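Local coordinates for protein endo-pectate lyase (Erwinia chrysanthemi, PDB 3B4N) that cleaves galacturonan chains by calcium-dependent elimination and probably acts on methylated pectins as well, in an endo fashion, at residues A125-R130 with I154-A159; D148-L153 with G170-I175; V161-I166 with I184-W189; E190-D195 with D223-H228. One frame throughout, in Å; residues are numbered along the deposited sequence.

Contact 1: A125-R130 with I154-A159; sequences ATFENR and IILKNA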
loop_
_atom_site.group_PDB
_atom_site.type_symbol
_atom_site.label_atom_id
_atom_site.label_comp_id
_atom_site.label_asym_id
_atom_site.label_seq_id
_atom_site.Cartn_x
_atom_site.Cartn_y
_atom_site.Cartn_z
ATOM N N ALA A 125 11.776 -9.359 13.077
ATOM C CA ALA A 125 11.622 -10.708 12.558
ATOM C C ALA A 125 11.927 -10.805 11.071
ATOM O O ALA A 125 11.638 -9.882 10.311
ATOM C CB ALA A 125 10.212 -11.201 12.828
ATOM N N THR A 126 12.529 -11.921 10.671
ATOM C CA THR A 126 12.838 -12.195 9.277
ATOM C C THR A 126 12.090 -13.458 8.869
ATOM O O THR A 126 12.157 -14.486 9.559
ATOM C CB THR A 126 14.338 -12.441 9.039
ATOM O OG1 THR A 126 15.071 -11.233 9.289
ATOM C CG2 THR A 126 14.580 -12.881 7.610
ATOM N N PHE A 127 11.358 -13.373 7.766
ATOM C CA PHE A 127 10.619 -14.513 7.244
ATOM C C PHE A 127 11.265 -14.887 5.918
ATOM O O PHE A 127 11.478 -14.020 5.060
ATOM C CB PHE A 127 9.157 -14.140 7.007
ATOM C CG PHE A 127 8.432 -13.685 8.243
ATOM C CD1 PHE A 127 7.442 -12.707 8.159
ATOM C CD2 PHE A 127 8.719 -14.239 9.489
ATOM C CE1 PHE A 127 6.754 -12.289 9.287
ATOM C CE2 PHE A 127 8.030 -13.823 10.630
ATOM C CZ PHE A 127 7.049 -12.848 10.528
ATOM N N GLU A 128 11.566 -16.170 5.735
ATOM C CA GLU A 128 12.213 -16.630 4.516
ATOM C C GLU A 128 11.510 -17.814 3.851
ATOM O O GLU A 128 11.181 -18.798 4.505
ATOM C CB GLU A 128 13.665 -17.001 4.840
ATOM C CG GLU A 128 14.523 -17.419 3.658
ATOM C CD GLU A 128 15.954 -17.715 4.086
ATOM O OE1 GLU A 128 16.649 -16.770 4.518
ATOM O OE2 GLU A 128 16.377 -18.891 4.006
ATOM N N ASN A 129 11.271 -17.696 2.550
ATOM C CA ASN A 129 10.643 -18.758 1.762
ATOM C C ASN A 129 9.351 -19.319 2.331
ATOM O O ASN A 129 9.119 -20.529 2.280
ATOM C CB ASN A 129 11.630 -19.908 1.557
ATOM C CG ASN A 129 12.825 -19.496 0.735
ATOM O OD1 ASN A 129 12.678 -18.815 -0.278
ATOM N ND2 ASN A 129 14.015 -19.909 1.159
ATOM N N ARG A 130 8.504 -18.450 2.868
ATOM C CA ARG A 130 7.236 -18.893 3.418
ATOM C C ARG A 130 6.281 -17.729 3.588
ATOM O O ARG A 130 6.665 -16.566 3.421
ATOM C CB ARG A 130 7.456 -19.593 4.762
ATOM C CG ARG A 130 8.008 -18.716 5.875
ATOM C CD ARG A 130 8.490 -19.600 7.035
ATOM N NE ARG A 130 9.023 -18.838 8.160
ATOM C CZ ARG A 130 8.314 -18.465 9.223
ATOM N NH1 ARG A 130 7.031 -18.780 9.319
ATOM N NH2 ARG A 130 8.896 -17.783 10.200
ATOM N N ILE A 154 9.966 -5.616 9.724
ATOM C CA ILE A 154 9.859 -6.970 9.201
ATOM C C ILE A 154 10.738 -7.067 7.970
ATOM O O ILE A 154 10.759 -6.146 7.146
ATOM C CB ILE A 154 8.402 -7.301 8.770
ATOM C CG1 ILE A 154 7.464 -7.243 9.976
ATOM C CG2 ILE A 154 8.348 -8.673 8.079
ATOM C CD1 ILE A 154 7.707 -8.334 11.006
ATOM N N ILE A 155 11.464 -8.172 7.849
ATOM C CA ILE A 155 12.326 -8.419 6.703
ATOM C C ILE A 155 11.822 -9.679 6.014
ATOM O O ILE A 155 11.649 -10.729 6.649
ATOM C CB ILE A 155 13.792 -8.638 7.120
ATOM C CG1 ILE A 155 14.343 -7.366 7.764
ATOM C CG2 ILE A 155 14.629 -9.013 5.902
ATOM C CD1 ILE A 155 15.739 -7.519 8.295
ATOM N N LEU A 156 11.587 -9.569 4.716
ATOM C CA LEU A 156 11.098 -10.689 3.934
ATOM C C LEU A 156 12.173 -11.126 2.943
ATOM O O LEU A 156 12.805 -10.299 2.286
ATOM C CB LEU A 156 9.832 -10.274 3.169
ATOM C CG LEU A 156 8.667 -9.714 3.989
ATOM C CD1 LEU A 156 7.574 -9.229 3.039
ATOM C CD2 LEU A 156 8.125 -10.790 4.931
ATOM N N LYS A 157 12.397 -12.432 2.854
ATOM C CA LYS A 157 13.355 -12.981 1.902
ATOM C C LYS A 157 12.557 -14.037 1.147
ATOM O O LYS A 157 12.368 -15.150 1.640
ATOM C CB LYS A 157 14.550 -13.601 2.633
ATOM C CG LYS A 157 15.465 -12.552 3.271
ATOM C CD LYS A 157 16.669 -13.183 3.968
ATOM C CE LYS A 157 17.551 -13.936 2.983
ATOM N NZ LYS A 157 18.009 -13.062 1.865
ATOM N N ASN A 158 12.069 -13.663 -0.036
ATOM C CA ASN A 158 11.230 -14.536 -0.867
ATOM C C ASN A 158 10.096 -15.035 0.021
ATOM O O ASN A 158 9.761 -16.221 0.036
ATOM C CB ASN A 158 12.030 -15.719 -1.420
ATOM C CG ASN A 158 11.311 -16.420 -2.561
ATOM O OD1 ASN A 158 11.025 -17.621 -2.499
ATOM N ND2 ASN A 158 11.016 -15.672 -3.614
ATOM N N ALA A 159 9.488 -14.102 0.745
ATOM C CA ALA A 159 8.425 -14.425 1.682
ATOM C C ALA A 159 7.230 -13.488 1.598
ATOM O O ALA A 159 7.301 -12.404 1.014
ATOM C CB ALA A 159 8.984 -14.419 3.103
#
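F127 and L156 meet on the inward face of two neighbouring parallel strands, 125-128 and 154-157, which form successive coils of the right-handed parallel beta-helix. The inside is the tight part. L156 CD2 reaches the edge of the F127 ring near its plane, 3.8 Å from CD1, while I154 CG2 approaches the same ring obliquely, 4.1 Å from CE1. With F127 CG anti to its own carbonyl carbon (chi1 -60°), the ring lies beside both. F127 CB packs separately on A159 CB at 3.9 Å. Strand 175-179 carries the next coil, and its I175 packs on L156. The backbones are joined by regular parallel hydrogen bonds, among them F127 N to I155 O at 2.9 Å, and the last of the series, N129 N to K157 O, runs on just past the end of strand 125-128.

The other face looks outward and is much looser. T126 OG1 rests 3.6 Å from I155 CB, and I155 leans on D178, a zinc ligand. E128 and K157 lie side by side pointing the same way, yet their charged ends stay apart, and K157 NZ makes a weak hydrogen bond to S179. What E128 OE1 does touch is the aliphatic part of the lysine: K157 CE, 3.3 Å away.

Contact 2: D148-L153 with G170-I175; sequences DKQKPL and GGADGI. Unlike the reference sequence in segment 170-175: G171 (reference Arg). With ZN (zinc ion), chain F; ZN (zinc ion), chain D.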
loop_
_atom_site.group_PDB
_atom_site.type_symbol
_atom_site.label_atom_id
_atom_site.label_comp_id
_atom_site.label_asym_id
_atom_site.label_seq_id
_atom_site.Cartn_x
_atom_site.Cartn_y
_atom_site.Cartn_z
ATOM N N ASP A 148 18.774 9.554 10.929
ATOM C CA ASP A 148 19.483 9.308 9.678
ATOM C C ASP A 148 19.393 7.844 9.269
ATOM O O ASP A 148 19.744 7.486 8.143
ATOM C CB ASP A 148 20.959 9.684 9.827
ATOM C CG ASP A 148 21.158 11.136 10.178
ATOM O OD1 ASP A 148 22.160 11.427 10.857
ATOM O OD2 ASP A 148 20.325 11.977 9.770
ATOM N N LYS A 149 18.929 7.001 10.183
ATOM C CA LYS A 149 18.825 5.575 9.897
ATOM C C LYS A 149 17.886 4.879 10.864
ATOM O O LYS A 149 18.046 4.983 12.079
ATOM C CB LYS A 149 20.214 4.929 9.984
ATOM C CG LYS A 149 20.233 3.409 9.880
ATOM C CD LYS A 149 19.666 2.929 8.556
ATOM C CE LYS A 149 19.925 1.445 8.357
ATOM N NZ LYS A 149 19.426 0.644 9.506
ATOM N N GLN A 150 16.900 4.179 10.315
ATOM C CA GLN A 150 15.949 3.433 11.124
ATOM C C GLN A 150 15.950 1.993 10.626
ATOM O O GLN A 150 16.360 1.719 9.500
ATOM C CB GLN A 150 14.560 4.068 11.033
ATOM C CG GLN A 150 14.598 5.517 11.500
ATOM C CD GLN A 150 13.274 6.030 12.023
ATOM O OE1 GLN A 150 12.601 5.364 12.803
ATOM N NE2 GLN A 150 12.907 7.236 11.610
ATOM N N LYS A 151 15.506 1.077 11.478
ATOM C CA LYS A 151 15.504 -0.338 11.147
ATOM C C LYS A 151 14.168 -0.843 10.638
ATOM O O LYS A 151 13.116 -0.325 11.009
ATOM C CB LYS A 151 15.893 -1.154 12.382
ATOM C CG LYS A 151 17.218 -0.745 13.004
ATOM C CD LYS A 151 17.455 -1.467 14.318
ATOM C CE LYS A 151 18.743 -0.983 14.973
ATOM N NZ LYS A 151 18.960 -1.600 16.310
ATOM N N PRO A 152 14.197 -1.864 9.771
ATOM C CA PRO A 152 12.947 -2.415 9.251
ATOM C C PRO A 152 12.261 -3.172 10.384
ATOM O O PRO A 152 12.932 -3.736 11.259
ATOM C CB PRO A 152 13.416 -3.351 8.143
ATOM C CG PRO A 152 14.757 -3.826 8.655
ATOM C CD PRO A 152 15.363 -2.536 9.169
ATOM N N LEU A 153 10.935 -3.164 10.385
ATOM C CA LEU A 153 10.164 -3.878 11.395
ATOM C C LEU A 153 10.061 -5.353 11.023
ATOM O O LEU A 153 10.047 -6.228 11.890
ATOM C CB LEU A 153 8.761 -3.296 11.502
ATOM C CG LEU A 153 8.640 -1.869 12.039
ATOM C CD1 LEU A 153 7.205 -1.400 11.919
ATOM C CD2 LEU A 153 9.107 -1.835 13.492
ATOM N N GLY A 170 5.331 4.024 15.655
ATOM C CA GLY A 170 6.461 3.117 15.569
ATOM C C GLY A 170 6.742 2.497 14.218
ATOM O O GLY A 170 7.211 1.361 14.145
ATOM N N GLY A 171 6.505 3.264 13.157
ATOM C CA GLY A 171 6.710 2.754 11.811
ATOM C C GLY A 171 8.137 2.486 11.369
ATOM O O GLY A 171 8.349 1.769 10.386
ATOM N N ALA A 172 9.110 3.054 12.081
ATOM C CA ALA A 172 10.532 2.889 11.768
ATOM C C ALA A 172 10.805 2.845 10.264
ATOM O O ALA A 172 10.442 3.782 9.547
ATOM C CB ALA A 172 11.077 1.639 12.458
ATOM N N ASP A 173 11.443 1.785 9.773
ATOM C CA ASP A 173 11.703 1.699 8.337
ATOM C C ASP A 173 10.813 0.669 7.633
ATOM O O ASP A 173 11.235 -0.006 6.690
ATOM C CB ASP A 173 13.173 1.402 8.038
ATOM C CG ASP A 173 13.545 1.761 6.616
ATOM O OD1 ASP A 173 14.488 1.177 6.057
ATOM O OD2 ASP A 173 12.883 2.650 6.048
ATOM N N GLY A 174 9.591 0.533 8.130
ATOM C CA GLY A 174 8.629 -0.356 7.498
ATOM C C GLY A 174 9.008 -1.797 7.240
ATOM O O GLY A 174 9.608 -2.457 8.084
ATOM N N ILE A 175 8.639 -2.286 6.060
ATOM C CA ILE A 175 8.882 -3.675 5.678
ATOM C C ILE A 175 9.850 -3.788 4.511
ATOM O O ILE A 175 9.655 -3.151 3.484
ATOM C CB ILE A 175 7.553 -4.361 5.283
ATOM C CG1 ILE A 175 6.551 -4.230 6.434
ATOM C CG2 ILE A 175 7.801 -5.815 4.899
ATOM C CD1 ILE A 175 5.166 -4.800 6.127
HETATM ZN ZN ZN F . 15.047 0.463 4.459
HETATM ZN ZN ZN D . 13.264 3.296 4.191
HETATM O O HOH W 1 14.009 2.118 2.989
HETATM O O HOH W 2 14.779 4.507 4.439
#
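A type II' turn, G171 to G174, delivers the zinc ligand D173 and is held against the loop K151-L153. K151 O accepts D173 N at 3.0 Å, with the donor lying above the carbonyl plane (49° out of it). One residue on along the turn, G174 O accepts L153 N at 2.7 Å. Two strand-free loops of adjacent coils are tied together in this way. A172, at the first corner of the turn, directs its methyl at the loop: CB lies 3.2 Å from K151 O, a close fit. Beyond it L153 sends CD1 to the carbonyl of G170, 3.5 Å from its O. From the other end of the loop Q150 OE1 comes up to A172 CA, while its NE2 is bound by E194 of the next coil.

With CG anti to the backbone N (chi1 -161°), D173 turns its carboxylate away from the loop and into the metals. OD2 binds the zinc ion of chain D at 2.0 Å, where D195 is the other protein ligand; OD1 takes the zinc ion of chain F, shared with H176. Water 1 is common to both, 1.8 Å from the chain D zinc and 2.4 Å from the other. One carboxylate and one water joining two ions is the arrangement of a bridged dinuclear zinc site.

Contact 3: V161-I166 with I184-W189; sequences VKNLRI and IENVIW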
loop_
_atom_site.group_PDB
_atom_site.type_symbol
_atom_site.label_atom_id
_atom_site.label_comp_id
_atom_site.label_asym_id
_atom_site.label_seq_id
_atom_site.Cartn_x
_atom_site.Cartn_y
_atom_site.Cartn_z
ATOM N N VAL A 161 3.967 -11.680 3.909
ATOM C CA VAL A 161 3.421 -11.356 5.212
ATOM C C VAL A 161 2.027 -10.788 4.951
ATOM O O VAL A 161 1.819 -10.053 3.980
ATOM C CB VAL A 161 4.284 -10.324 5.978
ATOM C CG1 VAL A 161 4.353 -9.004 5.221
ATOM C CG2 VAL A 161 3.704 -10.113 7.367
ATOM N N LYS A 162 1.058 -11.169 5.770
ATOM C CA LYS A 162 -0.286 -10.642 5.576
ATOM C C LYS A 162 -1.016 -10.342 6.864
ATOM O O LYS A 162 -0.704 -10.907 7.915
ATOM C CB LYS A 162 -1.123 -11.580 4.703
ATOM C CG LYS A 162 -1.280 -12.991 5.207
ATOM C CD LYS A 162 -1.973 -13.833 4.133
ATOM C CE LYS A 162 -2.159 -15.273 4.548
ATOM N NZ LYS A 162 -2.758 -16.059 3.426
ATOM N N ASN A 163 -1.967 -9.414 6.770
ATOM C CA ASN A 163 -2.819 -9.006 7.885
ATOM C C ASN A 163 -2.005 -8.462 9.050
ATOM O O ASN A 163 -1.961 -9.054 10.128
ATOM C CB ASN A 163 -3.653 -10.202 8.352
ATOM C CG ASN A 163 -4.355 -10.904 7.212
ATOM O OD1 ASN A 163 -4.326 -12.133 7.115
ATOM N ND2 ASN A 163 -4.991 -10.140 6.349
ATOM N N LEU A 164 -1.377 -7.315 8.837
ATOM C CA LEU A 164 -0.538 -6.714 9.861
ATOM C C LEU A 164 -0.783 -5.223 9.922
ATOM O O LEU A 164 -1.013 -4.594 8.897
ATOM C CB LEU A 164 0.931 -6.977 9.524
ATOM C CG LEU A 164 2.024 -6.389 10.425
ATOM C CD1 LEU A 164 1.998 -7.067 11.795
ATOM C CD2 LEU A 164 3.384 -6.602 9.763
ATOM N N ARG A 165 -0.736 -4.665 11.127
ATOM C CA ARG A 165 -0.918 -3.236 11.313
ATOM C C ARG A 165 0.362 -2.677 11.906
ATOM O O ARG A 165 0.937 -3.254 12.830
ATOM C CB ARG A 165 -2.091 -2.944 12.260
ATOM C CG ARG A 165 -2.455 -1.458 12.362
ATOM C CD ARG A 165 -3.404 -1.212 13.532
ATOM N NE ARG A 165 -4.563 -2.098 13.482
ATOM C CZ ARG A 165 -5.668 -1.857 12.785
ATOM N NH1 ARG A 165 -6.654 -2.741 12.801
ATOM N NH2 ARG A 165 -5.801 -0.732 12.093
ATOM N N ILE A 166 0.808 -1.559 11.348
ATOM C CA ILE A 166 2.010 -0.879 11.809
ATOM C C ILE A 166 1.536 0.354 12.571
ATOM O O ILE A 166 0.816 1.191 12.024
ATOM C CB ILE A 166 2.892 -0.437 10.616
ATOM C CG1 ILE A 166 3.181 -1.632 9.704
ATOM C CG2 ILE A 166 4.191 0.186 11.128
ATOM C CD1 ILE A 166 3.887 -2.785 10.392
ATOM N N ILE A 184 3.373 -8.315 0.254
ATOM C CA ILE A 184 2.944 -7.594 1.446
ATOM C C ILE A 184 1.447 -7.449 1.206
ATOM O O ILE A 184 0.990 -6.604 0.435
ATOM C CB ILE A 184 3.696 -6.250 1.531
ATOM C CG1 ILE A 184 5.203 -6.529 1.653
ATOM C CG2 ILE A 184 3.179 -5.429 2.693
ATOM C CD1 ILE A 184 6.080 -5.272 1.608
ATOM N N GLU A 185 0.694 -8.309 1.882
ATOM C CA GLU A 185 -0.741 -8.437 1.680
ATOM C C GLU A 185 -1.592 -7.982 2.852
ATOM O O GLU A 185 -1.469 -8.492 3.955
ATOM C CB GLU A 185 -1.004 -9.910 1.350
ATOM C CG GLU A 185 -2.417 -10.296 1.021
ATOM C CD GLU A 185 -2.499 -11.732 0.537
ATOM O OE1 GLU A 185 -3.610 -12.180 0.188
ATOM O OE2 GLU A 185 -1.451 -12.418 0.504
ATOM N N ASN A 186 -2.477 -7.032 2.591
ATOM C CA ASN A 186 -3.344 -6.473 3.619
ATOM C C ASN A 186 -2.591 -5.976 4.846
ATOM O O ASN A 186 -2.801 -6.448 5.964
ATOM C CB ASN A 186 -4.423 -7.464 4.049
ATOM C CG ASN A 186 -5.514 -6.786 4.845
ATOM O OD1 ASN A 186 -5.871 -5.637 4.558
ATOM N ND2 ASN A 186 -6.056 -7.479 5.843
ATOM N N VAL A 187 -1.706 -5.016 4.620
ATOM C CA VAL A 187 -0.958 -4.411 5.707
ATOM C C VAL A 187 -1.488 -2.987 5.837
ATOM O O VAL A 187 -1.819 -2.342 4.841
ATOM C CB VAL A 187 0.566 -4.408 5.431
ATOM C CG1 VAL A 187 1.279 -3.549 6.478
ATOM C CG2 VAL A 187 1.099 -5.848 5.499
ATOM N N ILE A 188 -1.606 -2.525 7.076
ATOM C CA ILE A 188 -2.105 -1.183 7.346
ATOM C C ILE A 188 -1.025 -0.401 8.071
ATOM O O ILE A 188 -0.527 -0.847 9.100
ATOM C CB ILE A 188 -3.363 -1.224 8.229
ATOM C CG1 ILE A 188 -4.497 -1.917 7.469
ATOM C CG2 ILE A 188 -3.761 0.193 8.655
ATOM C CD1 ILE A 188 -5.802 -2.008 8.246
ATOM N N TRP A 189 -0.639 0.736 7.500
ATOM C CA TRP A 189 0.370 1.606 8.117
ATOM C C TRP A 189 -0.410 2.790 8.684
ATOM O O TRP A 189 -0.968 3.584 7.929
ATOM C CB TRP A 189 1.367 2.114 7.069
ATOM C CG TRP A 189 2.319 1.076 6.517
ATOM C CD1 TRP A 189 3.622 0.887 6.876
ATOM C CD2 TRP A 189 2.060 0.146 5.454
ATOM N NE1 TRP A 189 4.198 -0.090 6.099
ATOM C CE2 TRP A 189 3.260 -0.562 5.218
ATOM C CE3 TRP A 189 0.932 -0.153 4.676
ATOM C CZ2 TRP A 189 3.364 -1.546 4.233
ATOM C CZ3 TRP A 189 1.037 -1.138 3.693
ATOM C CH2 TRP A 189 2.246 -1.819 3.483
#
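I188, I166 and E185 lose the most surface where segments 161-166 and 184-189 run alongside each other, in parallel, as neighbouring coils of the beta-helix. I188 lies side by side with R165, pointing the same way. Its CD1 comes 4.1 Å from R165 NH2 and meets the guanidinium obliquely, while NH2 itself is held by a salt bridge to E190 and by L26 O. The backbone of I188 takes part on both its polar atoms: its N bonds L164 O, and its O accepts I166 N at 2.7 Å.

On the inward face I166 CG1 passes over the five-membered ring of W189, 4.2 Å from the centroid and 25° off the normal, a CH-pi contact. I166 was modelled in two conformers, so this holds for one of them. V187 CG1 covers the same face of the indole nearer the rim, 3.5 Å above the plane.

E185, on the outer face before the corner, packs its CB against K162 CB at 3.7 Å. Both chains are extended and run together. The chain turns at N163 and N186, both with positive phi, and the strands on either side belong to different faces of the beta-helix.

The outward chemistry is therefore divided: K162 NZ stays 4.8 Å from E185 OE2 without pairing, whereas the I188-R165 side is covered by M25 of strand 22-29, with R165 paired to E190.

Contact 4: E190-D195 with D223-H228; sequences EDICED and DKVLQH. With CA (calcium ion), chain C; ZN (zinc ion), chain D.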
loop_
_atom_site.group_PDB
_atom_site.type_symbol
_atom_site.label_atom_id
_atom_site.label_comp_id
_atom_site.label_asym_id
_atom_site.label_seq_id
_atom_site.Cartn_x
_atom_site.Cartn_y
_atom_site.Cartn_z
ATOM N N GLU A 190 -0.448 2.917 10.008
ATOM C CA GLU A 190 -1.205 4.003 10.639
ATOM C C GLU A 190 -0.620 5.408 10.426
ATOM O O GLU A 190 -1.347 6.407 10.466
ATOM C CB GLU A 190 -1.404 3.695 12.128
ATOM C CG GLU A 190 -2.375 2.523 12.399
ATOM C CD GLU A 190 -3.824 2.819 12.004
ATOM O OE1 GLU A 190 -4.240 3.995 12.067
ATOM O OE2 GLU A 190 -4.564 1.872 11.652
ATOM N N ASP A 191 0.686 5.477 10.192
ATOM C CA ASP A 191 1.385 6.729 9.897
ATOM C C ASP A 191 2.776 6.312 9.451
ATOM O O ASP A 191 3.652 6.061 10.275
ATOM C CB ASP A 191 1.493 7.643 11.129
ATOM C CG ASP A 191 2.094 9.015 10.796
ATOM O OD1 ASP A 191 2.738 9.160 9.738
ATOM O OD2 ASP A 191 1.932 9.958 11.603
ATOM N N ILE A 192 2.972 6.223 8.141
ATOM C CA ILE A 192 4.254 5.824 7.592
ATOM C C ILE A 192 5.376 6.632 8.227
ATOM O O ILE A 192 5.257 7.852 8.359
ATOM C CB ILE A 192 4.296 6.078 6.080
ATOM C CG1 ILE A 192 3.299 5.165 5.365
ATOM C CG2 ILE A 192 5.716 5.868 5.560
ATOM C CD1 ILE A 192 3.109 5.523 3.904
ATOM N N CYS A 193 6.448 5.956 8.628
ATOM C CA CYS A 193 7.590 6.642 9.215
ATOM C C CYS A 193 8.553 6.999 8.069
ATOM O O CYS A 193 8.276 7.933 7.314
ATOM C CB CYS A 193 8.247 5.748 10.277
ATOM S SG CYS A 193 9.663 6.522 11.117
ATOM N N GLU A 194 9.652 6.268 7.897
ATOM C CA GLU A 194 10.585 6.594 6.808
ATOM C C GLU A 194 9.927 6.335 5.455
ATOM O O GLU A 194 9.995 7.150 4.533
ATOM C CB GLU A 194 11.861 5.760 6.927
ATOM C CG GLU A 194 12.749 6.121 8.108
ATOM C CD GLU A 194 13.244 7.560 8.066
ATOM O OE1 GLU A 194 13.495 8.082 6.957
ATOM O OE2 GLU A 194 13.402 8.168 9.146
ATOM N N ASP A 195 9.305 5.169 5.350
ATOM C CA ASP A 195 8.588 4.747 4.154
ATOM C C ASP A 195 7.827 3.501 4.568
ATOM O O ASP A 195 8.028 3.000 5.669
ATOM C CB ASP A 195 9.554 4.464 2.984
ATOM C CG ASP A 195 10.833 3.772 3.420
ATOM O OD1 ASP A 195 11.890 4.431 3.453
ATOM O OD2 ASP A 195 10.783 2.572 3.727
ATOM N N ASP A 223 7.005 11.647 2.480
ATOM C CA ASP A 223 7.879 11.419 1.343
ATOM C C ASP A 223 7.349 10.188 0.614
ATOM O O ASP A 223 6.144 10.059 0.422
ATOM C CB ASP A 223 9.318 11.214 1.832
ATOM C CG ASP A 223 10.357 11.371 0.725
ATOM O OD1 ASP A 223 9.990 11.487 -0.465
ATOM O OD2 ASP A 223 11.564 11.369 1.059
ATOM N N LYS A 224 8.220 9.270 0.224
ATOM C CA LYS A 224 7.745 8.108 -0.513
ATOM C C LYS A 224 7.107 7.013 0.329
ATOM O O LYS A 224 7.413 6.844 1.507
ATOM C CB LYS A 224 8.882 7.508 -1.355
ATOM C CG LYS A 224 9.879 6.641 -0.601
ATOM C CD LYS A 224 10.656 7.410 0.459
ATOM C CE LYS A 224 11.779 6.543 1.023
ATOM N NZ LYS A 224 12.391 7.130 2.251
ATOM N N VAL A 225 6.198 6.278 -0.302
ATOM C CA VAL A 225 5.532 5.151 0.332
ATOM C C VAL A 225 6.385 3.914 0.045
ATOM O O VAL A 225 6.786 3.190 0.971
ATOM C CB VAL A 225 4.116 4.951 -0.244
ATOM C CG1 VAL A 225 3.483 3.700 0.330
ATOM C CG2 VAL A 225 3.254 6.169 0.101
ATOM N N LEU A 226 6.681 3.698 -1.234
ATOM C CA LEU A 226 7.479 2.555 -1.662
ATOM C C LEU A 226 8.848 2.996 -2.182
ATOM O O LEU A 226 8.949 3.791 -3.126
ATOM C CB LEU A 226 6.721 1.769 -2.750
ATOM C CG LEU A 226 5.284 1.366 -2.380
ATOM C CD1 LEU A 226 4.570 0.757 -3.591
ATOM C CD2 LEU A 226 5.301 0.386 -1.223
ATOM N N GLN A 227 9.900 2.493 -1.538
ATOM C CA GLN A 227 11.276 2.797 -1.928
ATOM C C GLN A 227 11.793 1.589 -2.705
ATOM O O GLN A 227 11.548 0.451 -2.316
ATOM C CB GLN A 227 12.128 3.036 -0.679
ATOM C CG GLN A 227 13.607 3.311 -0.944
ATOM C CD GLN A 227 13.850 4.584 -1.734
ATOM O OE1 GLN A 227 13.026 5.501 -1.741
ATOM N NE2 GLN A 227 15.001 4.652 -2.393
ATOM N N HIS A 228 12.505 1.832 -3.793
ATOM C CA HIS A 228 12.981 0.736 -4.636
ATOM C C HIS A 228 14.467 0.931 -4.920
ATOM O O HIS A 228 14.862 1.872 -5.627
ATOM C CB HIS A 228 12.127 0.751 -5.913
ATOM C CG HIS A 228 12.265 -0.458 -6.780
ATOM N ND1 HIS A 228 11.256 -0.856 -7.633
ATOM C CD2 HIS A 228 13.306 -1.295 -7.009
ATOM C CE1 HIS A 228 11.675 -1.884 -8.353
ATOM N NE2 HIS A 228 12.914 -2.169 -7.993
HETATM CA CA CA C . 4.629 10.031 8.632
HETATM ZN ZN ZN D . 13.264 3.296 4.191
HETATM O O HOH W 3 6.503 10.051 7.088
HETATM O O HOH W 1 14.009 2.118 2.989
HETATM O O HOH W 4 4.540 12.410 8.574
HETATM O O HOH W 2 14.779 4.507 4.439
#
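The carboxylate of D195 is the flat group that meets K224 and Q227. The zinc ion of chain D faces its two oxygens unequally, 1.9 Å from OD1 and 2.6 Å from OD2; D173 completes the protein side of this zinc site. K224 NZ comes to OD1 on its anti lone pair, away from OD2, and forms a salt bridge of 3.0 Å. Above one face stands Q227 CB, 4.4 Å from D195 CG. K224 CE comes in obliquely at the OD1 end, on the same side of the plane, 3.2 Å from D195 OD1. K224 NZ has a second, weak bond to E194 O.

The loop 190-195 leaves strand 181-189 and returns to the parallel beta-helix at strand 197-199; strand 224-228 belongs to the following coil. Earlier in the loop I192 and V225 meet at about a right angle, CD1 to CG2 at 3.9 Å. The same I192 turns its carbonyl to the calcium ion, which I192 O binds at 2.3 Å and D191 OD1 binds beside it. N213, the carbonyl of Y218 and waters 3 and 4 complete the shell. C193 between the two metal sites is disulfide-bonded to C143, and its O accepts a hydrogen bond from water 3 at 2.8 Å.

Overall arrangement
Reading from the N terminus, contact 1 closes the first turn of the beta-helix, pairing strand 125-128 with 154-157. Contact 2 starts inside that loop, at 148-153, and ends beyond it at 170-175, so the two cross. Contact 3 opens at 161-166, after contact 1 has closed, and crosses contact 2 in turn by closing at 184-189; it joins other faces of the second coil and the one after it. Contact 4 comes last, in series with all three, and extends the wall to strand 224-228. L156 and I175 join contacts 1 and 2 to contact 3 in the interior. Contacts 2 and 4 share a zinc ion and two waters, whereas R165 and E190 link contact 3 to contact 4.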